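Local coordinates for protein HTP-2 (Caenorhabditis elegans, PDB 4TZM), which binds a closure motif peptide of HTP-3 through its HORMA domain and probably takes part in assembling the meiotic chromosome axis, at residues K16-D20 and Y161-E165; G103-I108 and L199-A205; H152-L156 and H240-M244. All coordinates share one frame; numbering follows the deposited sequence.

Contact 1: K16-D20 and Y161-E165; sequences KDAID and YEGAE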
loop_
_atom_site.group_PDB
_atom_site.type_symbol
_atom_site.label_atom_id
_atom_site.label_comp_id
_atom_site.label_asym_id
_atom_site.label_seq_id
_atom_site.Cartn_x
_atom_site.Cartn_y
_atom_site.Cartn_z
ATOM N N LYS A 16 -16.980 14.718 16.310
ATOM C CA LYS A 16 -16.810 14.644 14.864
ATOM C C LYS A 16 -15.997 13.417 14.476
ATOM O O LYS A 16 -14.940 13.166 15.054
ATOM C CB LYS A 16 -16.124 15.906 14.334
ATOM C CG LYS A 16 -17.072 17.034 13.957
ATOM C CD LYS A 16 -16.334 18.138 13.217
ATOM C CE LYS A 16 -17.296 19.173 12.659
ATOM N NZ LYS A 16 -16.582 20.225 11.880
ATOM N N ASP A 17 -16.477 12.656 13.496
ATOM C CA ASP A 17 -15.718 11.510 13.011
ATOM C C ASP A 17 -14.455 12.004 12.314
ATOM O O ASP A 17 -14.400 12.113 11.088
ATOM C CB ASP A 17 -16.547 10.654 12.057
ATOM C CG ASP A 17 -15.756 9.494 11.480
ATOM O OD1 ASP A 17 -14.821 9.019 12.155
ATOM O OD2 ASP A 17 -16.059 9.066 10.344
ATOM N N ALA A 18 -13.443 12.312 13.115
ATOM C CA ALA A 18 -12.173 12.807 12.614
ATOM C C ALA A 18 -11.089 12.571 13.650
ATOM O O ALA A 18 -11.368 12.492 14.845
ATOM C CB ALA A 18 -12.273 14.284 12.272
ATOM N N ILE A 19 -9.852 12.454 13.190
ATOM C CA ILE A 19 -8.742 12.221 14.099
ATOM C C ILE A 19 -8.165 13.537 14.611
ATOM O O ILE A 19 -7.759 14.399 13.829
ATOM C CB ILE A 19 -7.637 11.388 13.426
ATOM C CG1 ILE A 19 -8.123 9.948 13.234
ATOM C CG2 ILE A 19 -6.358 11.408 14.257
ATOM C CD1 ILE A 19 -7.405 9.196 12.142
ATOM N N ASP A 20 -8.151 13.691 15.930
ATOM C CA ASP A 20 -7.564 14.868 16.555
ATOM C C ASP A 20 -6.177 14.523 17.083
ATOM O O ASP A 20 -6.002 14.251 18.271
ATOM C CB ASP A 20 -8.456 15.388 17.683
ATOM C CG ASP A 20 -8.179 16.841 18.021
ATOM O OD1 ASP A 20 -7.873 17.619 17.093
ATOM O OD2 ASP A 20 -8.267 17.204 19.213
ATOM N N TYR A 161 -17.246 0.509 7.122
ATOM C CA TYR A 161 -16.455 1.656 7.542
ATOM C C TYR A 161 -16.847 2.008 8.975
ATOM O O TYR A 161 -18.011 2.288 9.255
ATOM C CB TYR A 161 -16.654 2.851 6.603
ATOM C CG TYR A 161 -16.197 4.151 7.217
ATOM C CD1 TYR A 161 -14.846 4.437 7.350
ATOM C CD2 TYR A 161 -17.115 5.087 7.675
ATOM C CE1 TYR A 161 -14.421 5.621 7.918
ATOM C CE2 TYR A 161 -16.699 6.276 8.246
ATOM C CZ TYR A 161 -15.353 6.536 8.364
ATOM O OH TYR A 161 -14.936 7.719 8.932
ATOM N N GLU A 162 -15.872 1.986 9.879
ATOM C CA GLU A 162 -16.160 2.114 11.304
ATOM C C GLU A 162 -15.583 3.374 11.947
ATOM O O GLU A 162 -15.492 3.462 13.173
ATOM C CB GLU A 162 -15.651 0.871 12.049
ATOM C CG GLU A 162 -16.283 -0.443 11.603
ATOM C CD GLU A 162 -17.715 -0.624 12.091
ATOM O OE1 GLU A 162 -18.284 0.327 12.667
ATOM O OE2 GLU A 162 -18.269 -1.730 11.904
ATOM N N GLY A 163 -15.197 4.344 11.125
ATOM C CA GLY A 163 -14.746 5.619 11.646
ATOM C C GLY A 163 -13.273 5.887 11.413
ATOM O O GLY A 163 -12.513 4.982 11.067
ATOM N N ALA A 164 -12.869 7.138 11.613
ATOM C CA ALA A 164 -11.486 7.543 11.400
ATOM C C ALA A 164 -10.534 6.859 12.378
ATOM O O ALA A 164 -9.440 6.442 11.997
ATOM C CB ALA A 164 -11.360 9.056 11.504
ATOM N N GLU A 165 -10.945 6.747 13.637
ATOM C CA GLU A 165 -10.077 6.153 14.645
ATOM C C GLU A 165 -9.784 4.690 14.320
ATOM O O GLU A 165 -8.667 4.223 14.534
ATOM C CB GLU A 165 -10.691 6.290 16.043
ATOM C CG GLU A 165 -10.640 7.708 16.613
ATOM C CD GLU A 165 -9.244 8.128 17.057
ATOM O OE1 GLU A 165 -8.352 7.257 17.136
ATOM O OE2 GLU A 165 -9.041 9.331 17.331
#
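Ala18 and Ala164 bring the two backbones closest, their CA atoms 5.4 Å apart, where the irregular segment 16-20 passes the first residues of helix 164-185 and the two chains run at 42° to one another. Asp17 is the centre of an inverse gamma turn, and Gly163 holds the N-cap position of the helix. The glycine has positive phi, and a side chain there would run into the carbonyl oxygen of Glu162.

Asp17 carries the polar half of the contact. With CG anti to the backbone N (chi1 177°), its carboxylate reaches across to the helix start, and OD1 accepts the backbone N-H of Ala164 through its syn lone pair, at 2.8 Å from Ala164 N and almost straight at 169°. An aspartate suits this place because an N-H of the first helical turn has no carbonyl of its own helix to meet, and the positive end of the helix dipole probably stabilises the carboxylate. The Tyr161 ring comes from the opposite direction, with the carboxylate at its hydroxyl edge and the two planes about halfway between parallel and perpendicular; the modelled separation there is doubtful. Over the centre of one face of this ring lies Gly163 N.

The apolar half is small. Ile19 lays CG1 3.8 Å from CB of Ala164, while its CD1 lies beside Ala164 O; an alanine fits between the isoleucine and Asp17 OD1. Ile19 also rests on Trp24, and Gly163 O is hydrogen-bonded by Ser166 OG. A carboxylate from the N-terminal arm thus accepts a first-turn N-H beside a glycine N-cap, at the start of helix 164-185 in the HORMA domain.

Contact 2: G103-I108 and L199-A205; sequences GFLKEI and LKYTNDA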
loop_
_atom_site.group_PDB
_atom_site.type_symbol
_atom_site.label_atom_id
_atom_site.label_comp_id
_atom_site.label_asym_id
_atom_site.label_seq_id
_atom_site.Cartn_x
_atom_site.Cartn_y
_atom_site.Cartn_z
ATOM N N GLY A 103 -10.645 4.999 -9.772
ATOM C CA GLY A 103 -11.138 3.667 -9.471
ATOM C C GLY A 103 -10.629 2.614 -10.438
ATOM O O GLY A 103 -11.327 1.644 -10.729
ATOM N N PHE A 104 -9.402 2.793 -10.920
ATOM C CA PHE A 104 -8.876 1.958 -11.997
ATOM C C PHE A 104 -7.798 0.979 -11.540
ATOM O O PHE A 104 -7.404 0.091 -12.297
ATOM C CB PHE A 104 -8.315 2.839 -13.118
ATOM C CG PHE A 104 -9.357 3.648 -13.838
ATOM C CD1 PHE A 104 -10.702 3.305 -13.769
ATOM C CD2 PHE A 104 -8.992 4.750 -14.595
ATOM C CE1 PHE A 104 -11.661 4.052 -14.438
ATOM C CE2 PHE A 104 -9.944 5.501 -15.264
ATOM C CZ PHE A 104 -11.279 5.152 -15.185
ATOM N N LEU A 105 -7.324 1.139 -10.309
ATOM C CA LEU A 105 -6.242 0.301 -9.797
ATOM C C LEU A 105 -6.765 -0.904 -9.016
ATOM O O LEU A 105 -7.454 -0.745 -8.010
ATOM C CB LEU A 105 -5.306 1.122 -8.908
ATOM C CG LEU A 105 -4.096 0.345 -8.394
ATOM C CD1 LEU A 105 -3.160 0.014 -9.547
ATOM C CD2 LEU A 105 -3.372 1.120 -7.305
ATOM N N LYS A 106 -6.423 -2.105 -9.479
ATOM C CA LYS A 106 -6.836 -3.345 -8.820
ATOM C C LYS A 106 -5.830 -3.781 -7.749
ATOM O O LYS A 106 -6.201 -4.076 -6.609
ATOM C CB LYS A 106 -7.022 -4.458 -9.859
ATOM C CG LYS A 106 -7.258 -5.849 -9.279
ATOM C CD LYS A 106 -8.611 -5.965 -8.591
ATOM C CE LYS A 106 -8.870 -7.392 -8.112
ATOM N NZ LYS A 106 -7.815 -7.886 -7.177
ATOM N N GLU A 107 -4.556 -3.805 -8.124
ATOM C CA GLU A 107 -3.489 -4.239 -7.232
ATOM C C GLU A 107 -2.166 -3.583 -7.595
ATOM O O GLU A 107 -1.806 -3.527 -8.768
ATOM C CB GLU A 107 -3.328 -5.760 -7.287
ATOM C CG GLU A 107 -2.093 -6.269 -6.554
ATOM C CD GLU A 107 -1.889 -7.768 -6.684
ATOM O OE1 GLU A 107 -2.791 -8.461 -7.201
ATOM O OE2 GLU A 107 -0.820 -8.257 -6.266
ATOM N N ILE A 108 -1.439 -3.083 -6.600
ATOM C CA ILE A 108 -0.052 -2.695 -6.827
ATOM C C ILE A 108 0.866 -3.547 -5.955
ATOM O O ILE A 108 0.643 -3.696 -4.750
ATOM C CB ILE A 108 0.198 -1.191 -6.558
ATOM C CG1 ILE A 108 1.693 -0.886 -6.685
ATOM C CG2 ILE A 108 -0.332 -0.775 -5.195
ATOM C CD1 ILE A 108 2.039 0.580 -6.609
ATOM N N LEU A 199 1.667 -3.516 -11.450
ATOM C CA LEU A 199 0.280 -3.282 -11.079
ATOM C C LEU A 199 -0.714 -3.915 -12.047
ATOM O O LEU A 199 -0.360 -4.323 -13.153
ATOM C CB LEU A 199 0.018 -1.773 -10.941
ATOM C CG LEU A 199 0.273 -0.808 -12.099
ATOM C CD1 LEU A 199 -0.876 -0.804 -13.090
ATOM C CD2 LEU A 199 0.501 0.595 -11.565
ATOM N N LYS A 200 -1.963 -3.999 -11.605
ATOM C CA LYS A 200 -3.028 -4.564 -12.411
ATOM C C LYS A 200 -4.184 -3.580 -12.482
ATOM O O LYS A 200 -4.677 -3.116 -11.456
ATOM C CB LYS A 200 -3.491 -5.900 -11.830
ATOM C CG LYS A 200 -4.645 -6.554 -12.567
ATOM C CD LYS A 200 -5.060 -7.846 -11.878
ATOM C CE LYS A 200 -6.228 -8.513 -12.586
ATOM N NZ LYS A 200 -6.689 -9.721 -11.846
ATOM N N TYR A 201 -4.600 -3.250 -13.698
ATOM C CA TYR A 201 -5.719 -2.342 -13.900
ATOM C C TYR A 201 -7.033 -3.078 -13.664
ATOM O O TYR A 201 -7.096 -4.304 -13.776
ATOM C CB TYR A 201 -5.689 -1.750 -15.311
ATOM C CG TYR A 201 -4.488 -0.876 -15.618
ATOM C CD1 TYR A 201 -3.306 -1.424 -16.102
ATOM C CD2 TYR A 201 -4.545 0.502 -15.447
ATOM C CE1 TYR A 201 -2.212 -0.627 -16.396
ATOM C CE2 TYR A 201 -3.455 1.309 -15.738
ATOM C CZ TYR A 201 -2.292 0.739 -16.211
ATOM O OH TYR A 201 -1.208 1.541 -16.501
ATOM N N THR A 202 -8.078 -2.333 -13.327
ATOM C CA THR A 202 -9.413 -2.906 -13.203
ATOM C C THR A 202 -10.046 -3.065 -14.584
ATOM O O THR A 202 -9.519 -2.557 -15.576
ATOM C CB THR A 202 -10.326 -2.038 -12.318
ATOM O OG1 THR A 202 -10.432 -0.724 -12.879
ATOM C CG2 THR A 202 -9.766 -1.938 -10.906
ATOM N N ASN A 203 -11.173 -3.768 -14.646
ATOM C CA ASN A 203 -11.886 -3.966 -15.906
ATOM C C ASN A 203 -12.501 -2.667 -16.415
ATOM O O ASN A 203 -12.676 -2.480 -17.620
ATOM C CB ASN A 203 -12.981 -5.027 -15.748
ATOM C CG ASN A 203 -12.461 -6.326 -15.162
ATOM O OD1 ASN A 203 -11.266 -6.617 -15.222
ATOM N ND2 ASN A 203 -13.362 -7.118 -14.592
ATOM N N ASP A 204 -12.825 -1.772 -15.484
ATOM C CA ASP A 204 -13.443 -0.491 -15.814
ATOM C C ASP A 204 -12.463 0.446 -16.513
ATOM O O ASP A 204 -12.868 1.348 -17.245
ATOM C CB ASP A 204 -13.985 0.187 -14.550
ATOM C CG ASP A 204 -14.322 -0.802 -13.450
ATOM O OD1 ASP A 204 -14.412 -2.014 -13.736
ATOM O OD2 ASP A 204 -14.500 -0.363 -12.293
ATOM N N ALA A 205 -11.173 0.227 -16.276
ATOM C CA ALA A 205 -10.121 1.079 -16.821
ATOM C C ALA A 205 -10.130 1.104 -18.346
ATOM O O ALA A 205 -10.091 0.055 -18.989
ATOM C CB ALA A 205 -8.762 0.622 -16.313
#
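Phe104 O receives the backbone N-H of Thr202, 2.7 Å from Thr202 N, at the mouth of an antiparallel pairing between strands 105-113 and 193-201. The tight part follows. Lys200 O takes the N-H of Lys106 at 2.8 Å from Lys106 N and, weakly, that of Glu107, the signature of a classic beta bulge; Lys200 N returns a bond to Glu107 O. Ile108 and Leu199 share a sheet face, which suits apolar residues because it turns to the core. Leu105 starts away from strand 193-201, but its end bends back to set CD1 3.9 Å from Leu199 CB. Past the strand end, Ala205 CA lies over one face of Phe104, 4.0 Å from the ring centroid, a CH-pi contact, with the small CB of Ala205 beside Phe104 CB.

The looser side carries Lys106 and Lys200, running side by side in the same direction, and the loop at Asp204. Lys106 NZ and Lys200 NZ stay 5.1 Å apart; the former has a long, weak ion pair with Asp150, while Lys200 packs on an aromatic side chain of the bound peptide.

Gly103, with positive phi, closes helix 84-102 in a Schellman motif and turns the chain into strand 105-113. Leu105 and Ile108 pack on Ala99 and Ala96 of that helix and on Phe129 of strand 123-133, while Leu199 and Lys200 pair antiparallel with the bound peptide, which extends the sheet.

Contact 3: H152-L156 and H240-M244; sequences HFAEL and HAAHM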
loop_
_atom_site.group_PDB
_atom_site.type_symbol
_atom_site.label_atom_id
_atom_site.label_comp_id
_atom_site.label_asym_id
_atom_site.label_seq_id
_atom_site.Cartn_x
_atom_site.Cartn_y
_atom_site.Cartn_z
ATOM N N HIS A 152 -9.563 -12.990 -0.083
ATOM C CA HIS A 152 -9.795 -11.861 0.812
ATOM C C HIS A 152 -11.104 -11.135 0.524
ATOM O O HIS A 152 -11.709 -10.559 1.428
ATOM C CB HIS A 152 -8.636 -10.866 0.711
ATOM C CG HIS A 152 -8.602 -10.117 -0.586
ATOM N ND1 HIS A 152 -8.072 -10.647 -1.739
ATOM C CD2 HIS A 152 -9.044 -8.875 -0.909
ATOM C CE1 HIS A 152 -8.183 -9.766 -2.721
ATOM N NE2 HIS A 152 -8.769 -8.684 -2.242
ATOM N N PHE A 153 -11.529 -11.166 -0.737
ATOM C CA PHE A 153 -12.614 -10.312 -1.218
ATOM C C PHE A 153 -13.908 -10.478 -0.425
ATOM O O PHE A 153 -14.448 -9.497 0.082
ATOM C CB PHE A 153 -12.878 -10.575 -2.706
ATOM C CG PHE A 153 -13.875 -9.628 -3.326
ATOM C CD1 PHE A 153 -15.230 -9.935 -3.346
ATOM C CD2 PHE A 153 -13.457 -8.433 -3.893
ATOM C CE1 PHE A 153 -16.150 -9.065 -3.917
ATOM C CE2 PHE A 153 -14.369 -7.558 -4.466
ATOM C CZ PHE A 153 -15.717 -7.875 -4.478
ATOM N N ALA A 154 -14.391 -11.713 -0.317
ATOM C CA ALA A 154 -15.663 -11.996 0.347
ATOM C C ALA A 154 -15.757 -11.353 1.730
ATOM O O ALA A 154 -16.770 -10.745 2.070
ATOM C CB ALA A 154 -15.879 -13.501 0.453
ATOM N N GLU A 155 -14.696 -11.470 2.518
ATOM C CA GLU A 155 -14.688 -10.883 3.852
ATOM C C GLU A 155 -14.559 -9.360 3.798
ATOM O O GLU A 155 -15.392 -8.642 4.353
ATOM C CB GLU A 155 -13.554 -11.474 4.690
ATOM C CG GLU A 155 -13.495 -10.939 6.110
ATOM C CD GLU A 155 -12.388 -11.574 6.927
ATOM O OE1 GLU A 155 -11.592 -12.348 6.350
ATOM O OE2 GLU A 155 -12.313 -11.303 8.145
ATOM N N LEU A 156 -13.519 -8.876 3.122
ATOM C CA LEU A 156 -13.224 -7.445 3.069
ATOM C C LEU A 156 -14.345 -6.621 2.432
ATOM O O LEU A 156 -14.541 -5.456 2.784
ATOM C CB LEU A 156 -11.915 -7.204 2.309
ATOM C CG LEU A 156 -11.288 -5.825 2.523
ATOM C CD1 LEU A 156 -11.034 -5.592 4.007
ATOM C CD2 LEU A 156 -10.001 -5.663 1.719
ATOM N N HIS A 240 -13.268 3.021 0.200
ATOM C CA HIS A 240 -12.279 2.133 -0.381
ATOM C C HIS A 240 -11.856 1.086 0.636
ATOM O O HIS A 240 -12.056 1.260 1.838
ATOM C CB HIS A 240 -11.049 2.917 -0.853
ATOM C CG HIS A 240 -11.358 4.004 -1.833
ATOM N ND1 HIS A 240 -11.871 5.225 -1.451
ATOM C CD2 HIS A 240 -11.235 4.054 -3.182
ATOM C CE1 HIS A 240 -12.051 5.982 -2.522
ATOM N NE2 HIS A 240 -11.672 5.292 -3.584
ATOM N N ALA A 241 -11.276 -0.004 0.146
ATOM C CA ALA A 241 -10.670 -1.002 1.013
ATOM C C ALA A 241 -9.395 -1.527 0.368
ATOM O O ALA A 241 -9.300 -1.605 -0.857
ATOM C CB ALA A 241 -11.644 -2.144 1.300
ATOM N N ALA A 242 -8.417 -1.873 1.198
ATOM C CA ALA A 242 -7.164 -2.428 0.711
ATOM C C ALA A 242 -6.769 -3.667 1.516
ATOM O O ALA A 242 -7.025 -3.741 2.721
ATOM C CB ALA A 242 -6.065 -1.384 0.769
ATOM N N HIS A 243 -6.160 -4.642 0.847
ATOM C CA HIS A 243 -5.663 -5.837 1.521
ATOM C C HIS A 243 -4.172 -6.024 1.244
ATOM O O HIS A 243 -3.759 -6.157 0.090
ATOM C CB HIS A 243 -6.440 -7.072 1.074
ATOM C CG HIS A 243 -6.086 -8.311 1.834
ATOM N ND1 HIS A 243 -5.482 -9.398 1.240
ATOM C CD2 HIS A 243 -6.245 -8.633 3.139
ATOM C CE1 HIS A 243 -5.290 -10.341 2.148
ATOM N NE2 HIS A 243 -5.742 -9.900 3.307
ATOM N N MET A 244 -3.376 -6.026 2.311
ATOM C CA MET A 244 -1.922 -6.147 2.215
ATOM C C MET A 244 -1.476 -7.584 2.506
ATOM O O MET A 244 -1.872 -8.182 3.512
ATOM C CB MET A 244 -1.247 -5.159 3.177
ATOM C CG MET A 244 0.262 -5.005 2.997
ATOM S SD MET A 244 0.744 -4.196 1.454
ATOM C CE MET A 244 2.533 -4.249 1.574
#
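His152 and Leu156, four residues apart and linked by the Leu156 N to His152 O hydrogen bond, press against strand 240-248 in a helix-on-sheet contact of the HORMA domain. No hydrogen bond crosses this contact.

The aromatic interaction joins the two histidines. The His152 and His243 rings are nearly parallel, planes 2° apart, but with centroids 4.8 Å apart they are displaced until little of one ring covers the other. What lies over the face of the His243 ring is instead CB of His152, a CH-pi contact 3.6 Å from the ring centroid. The torsion of His152 places CG between its backbone N and carbonyl carbon (chi1 71°), carrying the ring above the CG-ND1 side of His243 and beyond it, with His152 CD2 3.7 Å from His243 CB. A flat ring at His243 suits this place because it offers a broad face to CB; an alanine here would probably leave His152 without that platform and its ring free to turn. Lys128 of strand 123-133 touches His152, and Thr231 of strand 228-235 touches His243.

The apolar contacts belong to Leu156, whose CG lies anti to the backbone N (chi1 -163°), which turns the branched end onto the strand. The small CB of Ala241 lets the leucine come close, CG of Leu156 to CB of Ala241 at 3.9 Å. Ile130 and His234 also touch this leucine, so residues of three strands border it. Its CD2 methyl ends between two residues of strand 240-248, 3.7 Å from Ala242 O and 3.9 Å from His243 CB.

How the contacts relate
From the N terminus, the chain first supplies segment 16-20, which contact 1 joins to the start of helix 164-185, closing a loop of 140 residues. Within that loop lie 103-108 and 152-156, whose partners at 199-205 and 240-244 come only afterwards. Each pair of contacts therefore crosses along the chain, and none nests. Contact 2 closes 90 residues by joining neighbouring strands of the sheet, and contact 3 closes 83 by laying helix 153-158 on strand 240-248. Contacts 2 and 3 reach the same sheet, with nearest atoms about 5 Å apart. Contact 1 ties the N-terminal arm to helix 164-185, which directly follows helix 153-158, and its nearest atoms lie about 7 Å from those of contact 3.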